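Local coordinates for binding domain (Hc) of Paraclostridial Mosquitocidal Protein 1 (PDB 6HOX) that probably recognises and targets host nerve cells, as the receptor-binding part of a botulinum-like neurotoxin specific for Anopheles mosquitoes, at residues A[205-210]-A[219-224]; A[91-96]-A[123-128]. All coordinates share one frame; numbering follows the deposited sequence.

Interaction 1: residues A[205-210]-A[219-224]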
loop_
_atom_site.group_PDB
_atom_site.type_symbol
_atom_site.label_atom_id
_atom_site.label_comp_id
_atom_site.label_asym_id
_atom_site.label_seq_id
_atom_site.Cartn_x
_atom_site.Cartn_y
_atom_site.Cartn_z
ATOM N N ILE A 205 10.874 -19.072 -15.732
ATOM C CA ILE A 205 10.019 -17.960 -15.259
ATOM C C ILE A 205 10.776 -16.647 -15.505
ATOM O O ILE A 205 11.919 -16.508 -15.050
ATOM C CB ILE A 205 9.669 -18.125 -13.766
ATOM C CG1 ILE A 205 9.101 -19.512 -13.446
ATOM C CG2 ILE A 205 8.736 -17.012 -13.306
ATOM C CD1 ILE A 205 9.065 -19.840 -11.975
ATOM N N ILE A 206 10.157 -15.714 -16.241
ATOM C CA ILE A 206 10.799 -14.442 -16.603
ATOM C C ILE A 206 10.057 -13.323 -15.878
ATOM O O ILE A 206 8.850 -13.142 -16.110
ATOM C CB ILE A 206 10.789 -14.168 -18.124
ATOM C CG1 ILE A 206 11.310 -15.346 -18.946
ATOM C CG2 ILE A 206 11.563 -12.898 -18.428
ATOM C CD1 ILE A 206 12.784 -15.576 -18.782
ATOM N N PHE A 207 10.786 -12.599 -15.019
ATOM C CA PHE A 207 10.285 -11.406 -14.343
ATOM C C PHE A 207 10.739 -10.201 -15.157
ATOM O O PHE A 207 11.933 -9.885 -15.183
ATOM C CB PHE A 207 10.818 -11.324 -12.916
ATOM C CG PHE A 207 10.407 -12.456 -12.013
ATOM C CD1 PHE A 207 11.027 -13.693 -12.095
ATOM C CD2 PHE A 207 9.401 -12.287 -11.075
ATOM C CE1 PHE A 207 10.640 -14.733 -11.273
ATOM C CE2 PHE A 207 8.997 -13.341 -10.273
ATOM C CZ PHE A 207 9.622 -14.562 -10.372
ATOM N N LYS A 208 9.792 -9.548 -15.835
ATOM C CA LYS A 208 10.100 -8.498 -16.800
ATOM C C LYS A 208 8.813 -7.873 -17.324
ATOM O O LYS A 208 7.875 -8.609 -17.661
ATOM C CB LYS A 208 10.834 -9.082 -18.008
ATOM C CG LYS A 208 11.385 -8.064 -18.988
ATOM C CD LYS A 208 12.002 -8.711 -20.204
ATOM C CE LYS A 208 12.744 -7.719 -21.076
ATOM N NZ LYS A 208 11.831 -6.718 -21.676
ATOM N N LEU A 209 8.810 -6.537 -17.420
ATOM C CA LEU A 209 7.780 -5.802 -18.153
ATOM C C LEU A 209 7.960 -6.079 -19.650
ATOM O O LEU A 209 8.996 -5.728 -20.203
ATOM C CB LEU A 209 7.902 -4.300 -17.875
ATOM C CG LEU A 209 7.336 -3.830 -16.540
ATOM C CD1 LEU A 209 7.854 -2.446 -16.193
ATOM C CD2 LEU A 209 5.815 -3.839 -16.575
ATOM N N GLU A 210 6.968 -6.728 -20.272
ATOM C CA GLU A 210 7.047 -7.081 -21.688
ATOM C C GLU A 210 5.724 -6.745 -22.366
ATOM O O GLU A 210 4.718 -7.335 -22.027
ATOM C CB GLU A 210 7.375 -8.568 -21.845
ATOM C CG GLU A 210 7.757 -8.964 -23.259
ATOM C CD GLU A 210 9.019 -8.269 -23.743
ATOM O OE1 GLU A 210 10.098 -8.503 -23.157
ATOM O OE2 GLU A 210 8.907 -7.448 -24.655
ATOM N N ILE A 219 7.847 -1.312 -11.915
ATOM C CA ILE A 219 7.118 -2.043 -10.899
ATOM C C ILE A 219 8.082 -2.369 -9.767
ATOM O O ILE A 219 9.240 -2.656 -10.012
ATOM C CB ILE A 219 6.503 -3.322 -11.496
ATOM C CG1 ILE A 219 5.586 -3.018 -12.682
ATOM C CG2 ILE A 219 5.803 -4.138 -10.426
ATOM C CD1 ILE A 219 4.314 -2.318 -12.314
ATOM N N ARG A 220 7.580 -2.340 -8.535
ATOM C CA ARG A 220 8.326 -2.834 -7.397
ATOM C C ARG A 220 7.654 -4.123 -6.927
ATOM O O ARG A 220 6.416 -4.199 -6.827
ATOM C CB ARG A 220 8.458 -1.723 -6.349
ATOM C CG ARG A 220 9.399 -0.620 -6.807
ATOM C CD ARG A 220 9.239 0.697 -6.081
ATOM N NE ARG A 220 8.049 1.409 -6.482
ATOM C CZ ARG A 220 7.738 2.639 -6.079
ATOM N NH1 ARG A 220 8.569 3.298 -5.281
ATOM N NH2 ARG A 220 6.613 3.205 -6.489
ATOM N N LEU A 221 8.487 -5.131 -6.658
ATOM C CA LEU A 221 8.046 -6.516 -6.455
ATOM C C LEU A 221 8.857 -7.133 -5.309
ATOM O O LEU A 221 10.086 -7.032 -5.296
ATOM C CB LEU A 221 8.251 -7.253 -7.783
ATOM C CG LEU A 221 7.615 -8.634 -7.933
ATOM C CD1 LEU A 221 6.089 -8.546 -8.004
ATOM C CD2 LEU A 221 8.175 -9.331 -9.169
ATOM N N ASP A 222 8.172 -7.751 -4.341
ATOM C CA ASP A 222 8.833 -8.301 -3.176
ATOM C C ASP A 222 8.132 -9.584 -2.704
ATOM O O ASP A 222 6.924 -9.730 -2.790
ATOM C CB ASP A 222 8.950 -7.253 -2.062
ATOM C CG ASP A 222 9.975 -7.632 -0.995
ATOM O OD1 ASP A 222 10.952 -8.340 -1.355
ATOM O OD2 ASP A 222 9.785 -7.249 0.185
ATOM N N GLN A 223 8.929 -10.508 -2.163
ATOM C CA GLN A 223 8.442 -11.765 -1.598
ATOM C C GLN A 223 7.564 -12.486 -2.638
ATOM O O GLN A 223 6.424 -12.882 -2.336
ATOM C CB GLN A 223 7.682 -11.530 -0.290
ATOM C CG GLN A 223 8.469 -10.752 0.768
ATOM C CD GLN A 223 9.696 -11.506 1.223
ATOM O OE1 GLN A 223 10.828 -11.051 1.080
ATOM N NE2 GLN A 223 9.485 -12.703 1.728
ATOM N N PHE A 224 8.093 -12.659 -3.856
ATOM C CA PHE A 224 7.420 -13.480 -4.829
ATOM C C PHE A 224 7.712 -14.938 -4.478
ATOM O O PHE A 224 8.841 -15.433 -4.642
ATOM C CB PHE A 224 7.807 -13.126 -6.261
ATOM C CG PHE A 224 7.019 -13.868 -7.310
ATOM C CD1 PHE A 224 7.292 -15.196 -7.607
ATOM C CD2 PHE A 224 6.006 -13.227 -8.012
ATOM C CE1 PHE A 224 6.582 -15.862 -8.598
ATOM C CE2 PHE A 224 5.292 -13.892 -8.997
ATOM C CZ PHE A 224 5.576 -15.209 -9.282
#
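Ile219 meets Leu209 first, its CG1 lying 4.0 Å from CD2 of Leu209 where the two aliphatic chains pass at a slant. The backbones stand well apart here, with 8.2 Å between CA of Ile219 and CA of Leu209, so side chains alone bridge the gap. Two residues on, Leu221 reaches over with one methyl: its CD2 comes to 3.7 Å from CD2 of Phe207, near the plane of that ring and at its edge, the two side chains running roughly at right angles. Beyond Leu221 the alternation shifts. Gln223 has a left-handed backbone, and with Phe224 it faces Leu29 in a G1 beta bulge; Phe224 therefore points to the same side as Leu221 although it lies three residues further along. With CG anti to the backbone N (chi1 -174°), the Phe224 ring presents a face to Phe207 in a T-shaped stack, the planes at 87° and the centroids 4.8 Å apart. Atom CE2 of Phe207 sits over the middle of that face, 3.5 Å above the plane of the Phe224 ring. The contact is wholly apolar and buried. Strand 205-207 pairs with strand 73-75, and the chain turns a corner at Lys208 before Leu209; strand 218-227 pairs antiparallel with strands 25-32, 61-66 and 89-96, and from it Phe224 also meets the Phe93 ring and Ile219 touches Ile95.

Interaction 2: residues A[91-96]-A[123-128]; sequences ISFWIR and WKISLK
Ile91 and Phe93, the residues of 91-96 that meet 123-128, are anchored by backbone hydrogen bonds to Ile171 and Ile169 of strand 167-174; what they present to the facing strand is purely apolar. Ile91 stretches its CD1 methyl over one face of Trp123 in a CH-pi contact, 3.9 Å from CD1 to the centroid of the six-membered ring and just 9° off the ring normal. The indole is turned under that methyl by the Trp123 first torsion (chi1 60°), which tucks CG over the backbone, flanked by its own N and C. The other branch of Ile91 serves a different partner: CG2 lies 4.1 Å from CD1 of Ile125, the two isoleucines lying alongside one another and pointing opposite ways. CD1 of Ile125 also comes to 3.8 Å from CE1 of Phe93, meeting that ring obliquely, while CG2 of Ile125 is 4.1 Å from CZ of Phe93. Ile125 thus uses both its branches on the aromatic ring and still touches Ile91. Trp134 of strand 131-137 packs against Ile91, Trp123 and Ile125, and Phe83 meets Trp123 edge-to-face. The strand axes run 11.1 Å apart at their closest, 28° from parallel, with side chains filling the space between: the face-to-face packing of two sheets in a beta sandwich, consistent with the concanavalin-like, N-terminal half of the receptor-binding region.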
loop_
_atom_site.group_PDB
_atom_site.type_symbol
_atom_site.label_atom_id
_atom_site.label_comp_id
_atom_site.label_asym_id
_atom_site.label_seq_id
_atom_site.Cartn_x
_atom_site.Cartn_y
_atom_site.Cartn_z
ATOM N N ILE A 91 0.997 -19.020 -5.670
ATOM C CA ILE A 91 1.858 -17.911 -5.939
ATOM C C ILE A 91 1.381 -16.744 -5.062
ATOM O O ILE A 91 0.197 -16.414 -5.077
ATOM C CB ILE A 91 1.843 -17.565 -7.444
ATOM C CG1 ILE A 91 2.526 -18.653 -8.279
ATOM C CG2 ILE A 91 2.474 -16.198 -7.698
ATOM C CD1 ILE A 91 2.421 -18.456 -9.780
ATOM N N SER A 92 2.308 -16.126 -4.324
ATOM C CA SER A 92 2.047 -14.876 -3.578
ATOM C C SER A 92 3.161 -13.856 -3.840
ATOM O O SER A 92 4.282 -14.211 -4.193
ATOM C CB SER A 92 1.836 -15.120 -2.100
ATOM O OG SER A 92 3.021 -15.513 -1.421
ATOM N N PHE A 93 2.821 -12.571 -3.714
ATOM C CA PHE A 93 3.796 -11.504 -3.894
ATOM C C PHE A 93 3.217 -10.158 -3.453
ATOM O O PHE A 93 1.973 -9.882 -3.535
ATOM C CB PHE A 93 4.258 -11.412 -5.356
ATOM C CG PHE A 93 3.169 -11.210 -6.382
ATOM C CD1 PHE A 93 2.486 -12.293 -6.915
ATOM C CD2 PHE A 93 2.856 -9.948 -6.847
ATOM C CE1 PHE A 93 1.484 -12.117 -7.853
ATOM C CE2 PHE A 93 1.881 -9.774 -7.814
ATOM C CZ PHE A 93 1.184 -10.857 -8.303
ATOM N N TRP A 94 4.145 -9.305 -3.002
ATOM C CA TRP A 94 3.888 -7.894 -2.807
ATOM C C TRP A 94 4.213 -7.178 -4.111
ATOM O O TRP A 94 5.273 -7.432 -4.698
ATOM C CB TRP A 94 4.736 -7.350 -1.662
ATOM C CG TRP A 94 4.202 -7.683 -0.306
ATOM C CD1 TRP A 94 4.654 -8.642 0.553
ATOM C CD2 TRP A 94 3.102 -7.035 0.355
ATOM N NE1 TRP A 94 3.924 -8.623 1.711
ATOM C CE2 TRP A 94 2.971 -7.642 1.624
ATOM C CE3 TRP A 94 2.236 -5.986 0.013
ATOM C CZ2 TRP A 94 1.983 -7.254 2.526
ATOM C CZ3 TRP A 94 1.277 -5.588 0.921
ATOM C CH2 TRP A 94 1.158 -6.214 2.160
ATOM N N ILE A 95 3.311 -6.289 -4.530
ATOM C CA ILE A 95 3.480 -5.499 -5.721
ATOM C C ILE A 95 3.117 -4.044 -5.424
ATOM O O ILE A 95 2.173 -3.750 -4.678
ATOM C CB ILE A 95 2.656 -6.070 -6.894
ATOM C CG1 ILE A 95 3.211 -5.569 -8.232
ATOM C CG2 ILE A 95 1.173 -5.779 -6.743
ATOM C CD1 ILE A 95 2.523 -6.175 -9.446
ATOM N N ARG A 96 3.893 -3.135 -6.009
ATOM C CA ARG A 96 3.576 -1.733 -6.013
ATOM C C ARG A 96 3.658 -1.246 -7.458
ATOM O O ARG A 96 4.748 -1.199 -8.035
ATOM C CB ARG A 96 4.522 -0.961 -5.091
ATOM C CG ARG A 96 4.082 0.466 -4.794
ATOM C CD ARG A 96 5.063 1.175 -3.889
ATOM N NE ARG A 96 4.735 2.578 -3.664
ATOM C CZ ARG A 96 5.510 3.432 -3.001
ATOM N NH1 ARG A 96 6.731 3.078 -2.641
ATOM N NH2 ARG A 96 5.079 4.648 -2.718
ATOM N N TRP A 123 1.594 -20.381 -17.597
ATOM C CA TRP A 123 0.902 -19.319 -16.888
ATOM C C TRP A 123 1.647 -17.989 -17.052
ATOM O O TRP A 123 2.848 -17.953 -17.394
ATOM C CB TRP A 123 0.707 -19.693 -15.409
ATOM C CG TRP A 123 1.972 -19.934 -14.652
ATOM C CD1 TRP A 123 2.543 -21.141 -14.381
ATOM C CD2 TRP A 123 2.825 -18.943 -14.046
ATOM N NE1 TRP A 123 3.707 -20.970 -13.683
ATOM C CE2 TRP A 123 3.899 -19.636 -13.446
ATOM C CE3 TRP A 123 2.801 -17.549 -13.966
ATOM C CZ2 TRP A 123 4.934 -18.982 -12.774
ATOM C CZ3 TRP A 123 3.819 -16.904 -13.294
ATOM C CH2 TRP A 123 4.869 -17.611 -12.709
ATOM N N LYS A 124 0.916 -16.892 -16.832
ATOM C CA LYS A 124 1.534 -15.594 -16.700
ATOM C C LYS A 124 0.700 -14.676 -15.809
ATOM O O LYS A 124 -0.497 -14.856 -15.624
ATOM C CB LYS A 124 1.736 -14.940 -18.063
ATOM C CG LYS A 124 0.471 -14.657 -18.847
ATOM C CD LYS A 124 0.728 -13.734 -20.019
ATOM C CE LYS A 124 1.604 -14.362 -21.076
ATOM N NZ LYS A 124 1.780 -13.457 -22.228
ATOM N N ILE A 125 1.392 -13.671 -15.276
ATOM C CA ILE A 125 0.831 -12.559 -14.517
ATOM C C ILE A 125 1.088 -11.303 -15.350
ATOM O O ILE A 125 2.250 -11.026 -15.702
ATOM C CB ILE A 125 1.475 -12.462 -13.123
ATOM C CG1 ILE A 125 1.151 -13.675 -12.254
ATOM C CG2 ILE A 125 1.069 -11.179 -12.425
ATOM C CD1 ILE A 125 2.122 -13.904 -11.102
ATOM N N SER A 126 -0.002 -10.594 -15.685
ATOM C CA SER A 126 -0.001 -9.426 -16.544
ATOM C C SER A 126 -0.725 -8.256 -15.877
ATOM O O SER A 126 -1.449 -8.422 -14.905
ATOM C CB SER A 126 -0.621 -9.735 -17.883
ATOM O OG SER A 126 0.111 -10.769 -18.513
ATOM N N LEU A 127 -0.530 -7.076 -16.464
ATOM C CA LEU A 127 -1.263 -5.890 -16.134
ATOM C C LEU A 127 -2.097 -5.479 -17.341
ATOM O O LEU A 127 -1.662 -5.650 -18.484
ATOM C CB LEU A 127 -0.274 -4.788 -15.745
ATOM C CG LEU A 127 0.552 -5.067 -14.490
ATOM C CD1 LEU A 127 1.617 -3.991 -14.287
ATOM C CD2 LEU A 127 -0.348 -5.165 -13.268
ATOM N N LYS A 128 -3.282 -4.934 -17.053
ATOM C CA LYS A 128 -4.212 -4.455 -18.054
ATOM C C LYS A 128 -5.145 -3.394 -17.453
ATOM O O LYS A 128 -5.870 -3.674 -16.503
ATOM C CB LYS A 128 -5.060 -5.622 -18.563
ATOM C CG LYS A 128 -6.032 -5.251 -19.674
ATOM C CD LYS A 128 -6.938 -6.377 -20.083
ATOM C CE LYS A 128 -7.633 -6.098 -21.395
ATOM N NZ LYS A 128 -8.542 -7.207 -21.765
#

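Following the chain from the N terminus, strand 89-96 comes first, and interaction 2 closes a loop of 26 residues between its two segments when strand 122-128 arrives opposite it. Only later does interaction 1 open at 205-210, closing a shorter loop of eight residues with 219-224; the two are in series and neither encloses the other. They are joined laterally, because strands 89-96 and 218-227 are antiparallel neighbours in one sheet: Asp222 O lies 2.8 Å from Trp94 N, a probable hydrogen bond, and Phe224 CZ packs 3.6 Å from Ile91 CG2. That shared sheet is tied by interaction 2 to the sheet holding 122-128, and by interaction 1 to strands 205-207 and 209-210.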